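Local coordinates for protein putative oxidoreductase yhhX (Escherichia coli K-12, PDB 3F4L) that probably acts as a nucleotide-dependent oxidoreductase of the Gfo/Idh/MocA family, perhaps an NADP+-linked scyllo-inositol dehydrogenase, at residues A[10-13]-A[14-17]; A[38-41]-A[42-45]; A[71-75]-A[76-80]. All coordinates share one frame; numbering follows the deposited sequence.

Contact 1. Residues A[10-13]-A[14-17]; sequences FGKS and TTRY
F10 lays the CE1 corner of its ring against the CG2 methyl of T15, 3.4 Å away, while the CG2 methyl of T14 sits at the ring's edge, 4.0 Å from CD1. The contact lies where the glycine-rich loop (G9, G11) after strand 3-8 enters helix 12-22, a part of the beta-alpha-beta unit that in Rossmann folds usually faces the dinucleotide. The ring reaches forward to these methyls because its CG stands anti to the backbone N (chi1 -170°). A large aromatic suits this place: Y48 meets it edge-to-face and F53 also packs on it. Both threonines offer the ring a methyl, and T14 OG1 turns back to bond the carbonyl oxygen of G9.

G11, the N-cap residue, accepts from T15 N through its O at 3.2 Å, with the donor in the carbonyl plane; lacking a side chain, it probably keeps the cap slim beside the cofactor site. The next bond, R16 N to K12 O, is shorter at 2.8 Å but more bent at hydrogen (133°). S13 OG is hydrogen-bonded to E95 OE2. K12 NZ and R16 NH2 are 3.9 Å apart, basic groups that would suit a phosphate-bearing cofactor. Y17 N bonds S13 O at 2.9 Å, and R16 CG rests over the centre of the Y17 ring, 3.8 Å above its plane.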
loop_
_atom_site.group_PDB
_atom_site.type_symbol
_atom_site.label_atom_id
_atom_site.label_comp_id
_atom_site.label_asym_id
_atom_site.label_seq_id
_atom_site.Cartn_x
_atom_site.Cartn_y
_atom_site.Cartn_z
ATOM N N PHE A 10 20.095 20.218 -25.795
ATOM C CA PHE A 10 18.944 20.375 -26.668
ATOM C C PHE A 10 18.379 19.011 -27.043
ATOM O O PHE A 10 18.263 18.681 -28.217
ATOM C CB PHE A 10 19.337 21.152 -27.930
ATOM C CG PHE A 10 18.163 21.565 -28.775
ATOM C CD1 PHE A 10 17.083 22.223 -28.206
ATOM C CD2 PHE A 10 18.154 21.326 -30.146
ATOM C CE1 PHE A 10 16.006 22.643 -28.986
ATOM C CE2 PHE A 10 17.083 21.743 -30.936
ATOM C CZ PHE A 10 16.007 22.405 -30.349
ATOM N N GLY A 11 18.049 18.216 -26.035
ATOM C CA GLY A 11 17.497 16.899 -26.286
ATOM C C GLY A 11 15.982 16.921 -26.183
ATOM O O GLY A 11 15.351 17.979 -26.306
ATOM N N LYS A 12 15.398 15.751 -25.950
ATOM C CA LYS A 12 13.955 15.642 -25.832
ATOM C C LYS A 12 13.384 16.412 -24.655
ATOM O O LYS A 12 12.348 17.059 -24.780
ATOM C CB LYS A 12 13.546 14.175 -25.739
ATOM C CG LYS A 12 13.483 13.487 -27.090
ATOM C CD LYS A 12 12.358 14.088 -27.925
ATOM C CE LYS A 12 12.163 13.348 -29.239
ATOM N NZ LYS A 12 10.998 13.886 -29.999
ATOM N N SER A 13 14.051 16.348 -23.511
ATOM C CA SER A 13 13.546 17.058 -22.347
ATOM C C SER A 13 13.402 18.550 -22.652
ATOM O O SER A 13 12.399 19.160 -22.319
ATOM C CB SER A 13 14.480 16.868 -21.153
ATOM O OG SER A 13 15.740 17.449 -21.418
ATOM N N THR A 14 14.406 19.132 -23.294
ATOM C CA THR A 14 14.362 20.550 -23.624
ATOM C C THR A 14 13.216 20.898 -24.588
ATOM O O THR A 14 12.502 21.880 -24.380
ATOM C CB THR A 14 15.696 21.003 -24.259
ATOM O OG1 THR A 14 16.781 20.640 -23.396
ATOM C CG2 THR A 14 15.707 22.510 -24.478
ATOM N N THR A 15 13.031 20.097 -25.635
ATOM C CA THR A 15 11.983 20.389 -26.614
ATOM C C THR A 15 10.575 19.964 -26.221
ATOM O O THR A 15 9.601 20.402 -26.837
ATOM C CB THR A 15 12.289 19.757 -27.985
ATOM O OG1 THR A 15 12.502 18.349 -27.831
ATOM C CG2 THR A 15 13.518 20.402 -28.602
ATOM N N ARG A 16 10.459 19.120 -25.200
ATOM C CA ARG A 16 9.145 18.656 -24.774
ATOM C C ARG A 16 8.650 19.240 -23.460
ATOM O O ARG A 16 7.482 19.621 -23.343
ATOM C CB ARG A 16 9.123 17.130 -24.669
ATOM C CG ARG A 16 7.814 16.583 -24.110
ATOM C CD ARG A 16 7.735 15.081 -24.293
ATOM N NE ARG A 16 7.841 14.721 -25.706
ATOM C CZ ARG A 16 8.054 13.488 -26.154
ATOM N NH1 ARG A 16 8.185 12.479 -25.300
ATOM N NH2 ARG A 16 8.138 13.267 -27.457
ATOM N N TYR A 17 9.531 19.323 -22.472
ATOM C CA TYR A 17 9.111 19.825 -21.175
ATOM C C TYR A 17 9.483 21.253 -20.813
ATOM O O TYR A 17 9.014 21.767 -19.800
ATOM C CB TYR A 17 9.592 18.871 -20.090
ATOM C CG TYR A 17 9.043 17.475 -20.270
ATOM C CD1 TYR A 17 7.692 17.205 -20.054
ATOM C CD2 TYR A 17 9.873 16.423 -20.656
ATOM C CE1 TYR A 17 7.182 15.919 -20.215
ATOM C CE2 TYR A 17 9.374 15.135 -20.820
ATOM C CZ TYR A 17 8.028 14.890 -20.596
ATOM O OH TYR A 17 7.529 13.618 -20.749
#

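Contact 2. Residues A[38-41]-A[42-45]; sequences HAKP and EEQA
E43 folds its carboxylate back toward K40, and the polar contacts come first. The backbone N of K40 meets E43 OE1 at 2.8 Å, a bond with an angle of 156° at hydrogen, although the position of OE1 is somewhat uncertain. The chain of E43 runs extended beyond CG, and with CG beside its own backbone N (chi1 -60°) it passes along the carbonyl of K40 to reach that N-H. Glutamate has the length for this return, and its OE2 makes a salt bridge with R36. K40 NZ makes a weak bond to H38 O.

Backbone bonds form the second group. E43 N donates to K40 O at 3.2 Å and Q44 N to P41 O at 3.1 Å, both donors standing above the carbonyl planes, as is common in the tight winding of a 3-10 turn. Proline suits the start of the turn, since its ring restrains phi near the value seen here, -58°, and its missing N-H is not needed there.

Nonpolar packing is the third. K40 and E42 run alongside one another in the same direction, with K40 CB 3.9 Å from E42 CG. The aliphatic parts of K40, E42 and E43 also border F10.

On this exposed loop between strands 29-35 and 52-54, the acid probably ties the turn's entrance to R36, OE2 pairing with the guanidinium; the OE1 bond is less certain.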
loop_
_atom_site.group_PDB
_atom_site.type_symbol
_atom_site.label_atom_id
_atom_site.label_comp_id
_atom_site.label_asym_id
_atom_site.label_seq_id
_atom_site.Cartn_x
_atom_site.Cartn_y
_atom_site.Cartn_z
ATOM N N HIS A 38 26.623 18.915 -30.282
ATOM C CA HIS A 38 26.497 18.689 -31.721
ATOM C C HIS A 38 25.172 19.241 -32.228
ATOM O O HIS A 38 24.165 19.185 -31.533
ATOM C CB HIS A 38 26.572 17.199 -32.039
ATOM C CG HIS A 38 27.815 16.541 -31.535
ATOM N ND1 HIS A 38 27.788 15.452 -30.690
ATOM C CD2 HIS A 38 29.121 16.824 -31.745
ATOM C CE1 HIS A 38 29.027 15.094 -30.400
ATOM N NE2 HIS A 38 29.856 15.911 -31.027
ATOM N N ALA A 39 25.183 19.770 -33.446
ATOM C CA ALA A 39 23.982 20.332 -34.037
ATOM C C ALA A 39 22.896 19.264 -34.134
ATOM O O ALA A 39 23.187 18.082 -34.331
ATOM C CB ALA A 39 24.296 20.896 -35.417
ATOM N N LYS A 40 21.648 19.690 -33.979
ATOM C CA LYS A 40 20.507 18.783 -34.054
ATOM C C LYS A 40 19.519 19.235 -35.129
ATOM O O LYS A 40 19.364 20.430 -35.375
ATOM C CB LYS A 40 19.821 18.695 -32.687
ATOM C CG LYS A 40 20.759 18.176 -31.614
ATOM C CD LYS A 40 20.043 17.783 -30.348
ATOM C CE LYS A 40 21.044 17.258 -29.332
ATOM N NZ LYS A 40 22.119 18.271 -29.068
ATOM N N PRO A 41 18.841 18.274 -35.783
ATOM C CA PRO A 41 17.862 18.526 -36.848
ATOM C C PRO A 41 16.711 19.421 -36.400
ATOM O O PRO A 41 16.245 20.279 -37.150
ATOM C CB PRO A 41 17.358 17.126 -37.204
ATOM C CG PRO A 41 18.445 16.210 -36.731
ATOM C CD PRO A 41 18.903 16.840 -35.459
ATOM N N GLU A 42 16.253 19.206 -35.172
ATOM C CA GLU A 42 15.147 19.980 -34.627
ATOM C C GLU A 42 15.395 21.493 -34.597
ATOM O O GLU A 42 14.445 22.275 -34.543
ATOM C CB GLU A 42 14.788 19.448 -33.230
ATOM C CG GLU A 42 15.982 18.939 -32.426
ATOM C CD GLU A 42 15.828 17.487 -31.967
ATOM O OE1 GLU A 42 16.112 17.216 -30.772
ATOM O OE2 GLU A 42 15.438 16.623 -32.797
ATOM N N GLU A 43 16.659 21.910 -34.653
ATOM C CA GLU A 43 16.982 23.337 -34.637
ATOM C C GLU A 43 16.367 24.085 -35.821
ATOM O O GLU A 43 16.234 25.302 -35.774
ATOM C CB GLU A 43 18.503 23.547 -34.638
ATOM C CG GLU A 43 19.192 22.932 -33.428
ATOM C CD GLU A 43 20.713 22.998 -33.482
ATOM O OE1 GLU A 43 21.353 22.188 -32.781
ATOM O OE2 GLU A 43 21.272 23.855 -34.202
ATOM N N GLN A 44 15.985 23.359 -36.872
ATOM C CA GLN A 44 15.392 23.982 -38.063
ATOM C C GLN A 44 13.890 24.266 -37.986
ATOM O O GLN A 44 13.313 24.841 -38.919
ATOM C CB GLN A 44 15.667 23.132 -39.312
ATOM C CG GLN A 44 17.000 23.416 -40.003
ATOM C CD GLN A 44 17.083 22.807 -41.408
ATOM O OE1 GLN A 44 16.216 23.032 -42.257
ATOM N NE2 GLN A 44 18.135 22.043 -41.655
ATOM N N ALA A 45 13.248 23.859 -36.895
ATOM C CA ALA A 45 11.820 24.104 -36.745
ATOM C C ALA A 45 11.584 25.614 -36.674
ATOM O O ALA A 45 12.231 26.317 -35.907
ATOM C CB ALA A 45 11.297 23.426 -35.481
#

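Contact 3. Residues A[71-75]-A[76-80]; sequences VCTHA and DSHFE
The chain leaves strand 66-71 at V71, runs through a loop, and turns into helix 78-87 by overlapping bonds, S77 N to H74 O at 2.8 Å and H78 N to A75 O at 3.1 Å, each donor standing above the carbonyl plane. This is a strand-to-helix junction of the Rossmann fold.

H78 turns its ring back toward the loop. Its CG is anti to the carbonyl carbon (chi1 -73°), and this sends NE2 to T73 O, 2.9 Å away and close to the ring plane. A75 lies over one face, its CA 3.7 Å from the ring centroid and almost on the normal, a CH-pi contact. V71 CG1 approaches CD2 at 3.9 Å, the two side chains running antiparallel alongside each other. Histidine fits because a flat ring with nitrogens at two corners can bridge two separated polar partners: ND1 bonds P97 O, so the buried ring is held at both nitrogens.

T73 and S77 join through their hydroxyls, OG1 to OG at 2.6 Å, and either could donate. Both side chains are short, which lets them meet directly between loop and helix entrance. S77 OG also lies 2.9 Å from H74 O; its one proton could go to either T73 OG1 or H74 O, so this bond is not settled.

H74 accepts D76 N at ND1, 2.9 Å away and in the ring plane, leaving that nitrogen without a proton. Water 1 donates to A75 O and accepts from F79 N, so it bridges the loop carbonyl and a helical N-H.

Since both nitrogens of H78 point at carbonyl oxygens, the ring probably carries protons on both and a positive charge, which those carbonyls would help to stabilise.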
loop_
_atom_site.group_PDB
_atom_site.type_symbol
_atom_site.label_atom_id
_atom_site.label_comp_id
_atom_site.label_asym_id
_atom_site.label_seq_id
_atom_site.Cartn_x
_atom_site.Cartn_y
_atom_site.Cartn_z
ATOM N N VAL A 71 20.133 23.627 -17.218
ATOM C CA VAL A 71 20.963 22.474 -17.542
ATOM C C VAL A 71 20.121 21.227 -17.803
ATOM O O VAL A 71 19.491 20.691 -16.890
ATOM C CB VAL A 71 21.943 22.194 -16.403
ATOM C CG1 VAL A 71 22.885 21.076 -16.794
ATOM C CG2 VAL A 71 22.713 23.469 -16.064
ATOM N N CYS A 72 20.119 20.783 -19.057
ATOM C CA CYS A 72 19.339 19.621 -19.486
ATOM C C CYS A 72 20.194 18.577 -20.182
ATOM O O CYS A 72 19.691 17.834 -21.016
ATOM C CB CYS A 72 18.256 20.049 -20.470
ATOM S SG CYS A 72 17.268 21.425 -19.929
ATOM N N THR A 73 21.481 18.536 -19.861
ATOM C CA THR A 73 22.389 17.569 -20.472
ATOM C C THR A 73 22.295 16.234 -19.745
ATOM O O THR A 73 21.336 15.970 -19.015
ATOM C CB THR A 73 23.865 18.045 -20.408
ATOM O OG1 THR A 73 24.224 18.334 -19.044
ATOM C CG2 THR A 73 24.072 19.286 -21.273
ATOM N N HIS A 74 23.303 15.397 -19.953
ATOM C CA HIS A 74 23.368 14.095 -19.317
ATOM C C HIS A 74 23.573 14.295 -17.819
ATOM O O HIS A 74 24.352 15.154 -17.394
ATOM C CB HIS A 74 24.533 13.298 -19.902
ATOM C CG HIS A 74 24.618 11.891 -19.400
ATOM N ND1 HIS A 74 24.819 11.584 -18.071
ATOM C CD2 HIS A 74 24.542 10.706 -20.052
ATOM C CE1 HIS A 74 24.861 10.271 -17.926
ATOM N NE2 HIS A 74 24.696 9.715 -19.113
ATOM N N ALA A 75 22.875 13.496 -17.024
ATOM C CA ALA A 75 22.967 13.575 -15.570
ATOM C C ALA A 75 24.391 13.788 -15.048
ATOM O O ALA A 75 24.625 14.629 -14.176
ATOM C CB ALA A 75 22.377 12.307 -14.950
ATOM N N ASP A 76 25.340 13.027 -15.587
ATOM C CA ASP A 76 26.731 13.110 -15.149
ATOM C C ASP A 76 27.419 14.452 -15.320
ATOM O O ASP A 76 28.505 14.661 -14.774
ATOM C CB ASP A 76 27.576 12.050 -15.853
ATOM C CG ASP A 76 27.304 10.658 -15.339
ATOM O OD1 ASP A 76 27.347 10.465 -14.104
ATOM O OD2 ASP A 76 27.053 9.758 -16.169
ATOM N N SER A 77 26.814 15.361 -16.072
ATOM C CA SER A 77 27.440 16.658 -16.277
ATOM C C SER A 77 26.683 17.794 -15.602
ATOM O O SER A 77 27.085 18.954 -15.696
ATOM C CB SER A 77 27.602 16.931 -17.780
ATOM O OG SER A 77 26.356 16.980 -18.448
ATOM N N HIS A 78 25.603 17.459 -14.900
ATOM C CA HIS A 78 24.805 18.475 -14.222
ATOM C C HIS A 78 25.587 19.289 -13.201
ATOM O O HIS A 78 25.508 20.514 -13.191
ATOM C CB HIS A 78 23.586 17.845 -13.537
ATOM C CG HIS A 78 22.520 17.402 -14.488
ATOM N ND1 HIS A 78 21.296 16.926 -14.063
ATOM C CD2 HIS A 78 22.497 17.351 -15.841
ATOM C CE1 HIS A 78 20.566 16.602 -15.116
ATOM N NE2 HIS A 78 21.271 16.849 -16.206
ATOM N N PHE A 79 26.342 18.624 -12.336
ATOM C CA PHE A 79 27.100 19.361 -11.333
ATOM C C PHE A 79 28.088 20.324 -11.979
ATOM O O PHE A 79 28.155 21.504 -11.615
ATOM C CB PHE A 79 27.878 18.416 -10.419
ATOM C CG PHE A 79 28.781 19.133 -9.459
ATOM C CD1 PHE A 79 28.249 19.815 -8.370
ATOM C CD2 PHE A 79 30.157 19.181 -9.677
ATOM C CE1 PHE A 79 29.074 20.538 -7.515
ATOM C CE2 PHE A 79 30.990 19.902 -8.826
ATOM C CZ PHE A 79 30.447 20.581 -7.743
ATOM N N GLU A 80 28.852 19.805 -12.934
ATOM C CA GLU A 80 29.863 20.589 -13.632
ATOM C C GLU A 80 29.294 21.820 -14.331
ATOM O O GLU A 80 29.816 22.922 -14.168
ATOM C CB GLU A 80 30.604 19.706 -14.642
ATOM C CG GLU A 80 31.821 20.364 -15.273
ATOM C CD GLU A 80 32.865 20.787 -14.248
ATOM O OE1 GLU A 80 33.896 21.374 -14.652
ATOM O OE2 GLU A 80 32.656 20.534 -13.040
HETATM O O HOH W 1 26.356 15.906 -12.316
#

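In the fold
All three contacts belong to the Rossmann part of the chain, following strands 3-8, 29-35 and 66-71 of its parallel sheet. Contacts 1 and 3 are partly buried strand-to-helix junctions; contact 2 lies on the surface, its centre about 26 Å from the centre of the chain. Contact 1 touches both others: F10 CE2 packs on E42 CG at 3.4 Å, and T14 OG1 meets C72 CB at 3.3 Å. Contacts 2 and 3 stay apart, their nearest atoms about 8 Å from each other. Methyl-aromatic packing marks contact 1, a carboxylate bound to backbone and arginine contact 2, and imidazole and hydroxyl bonds contact 3.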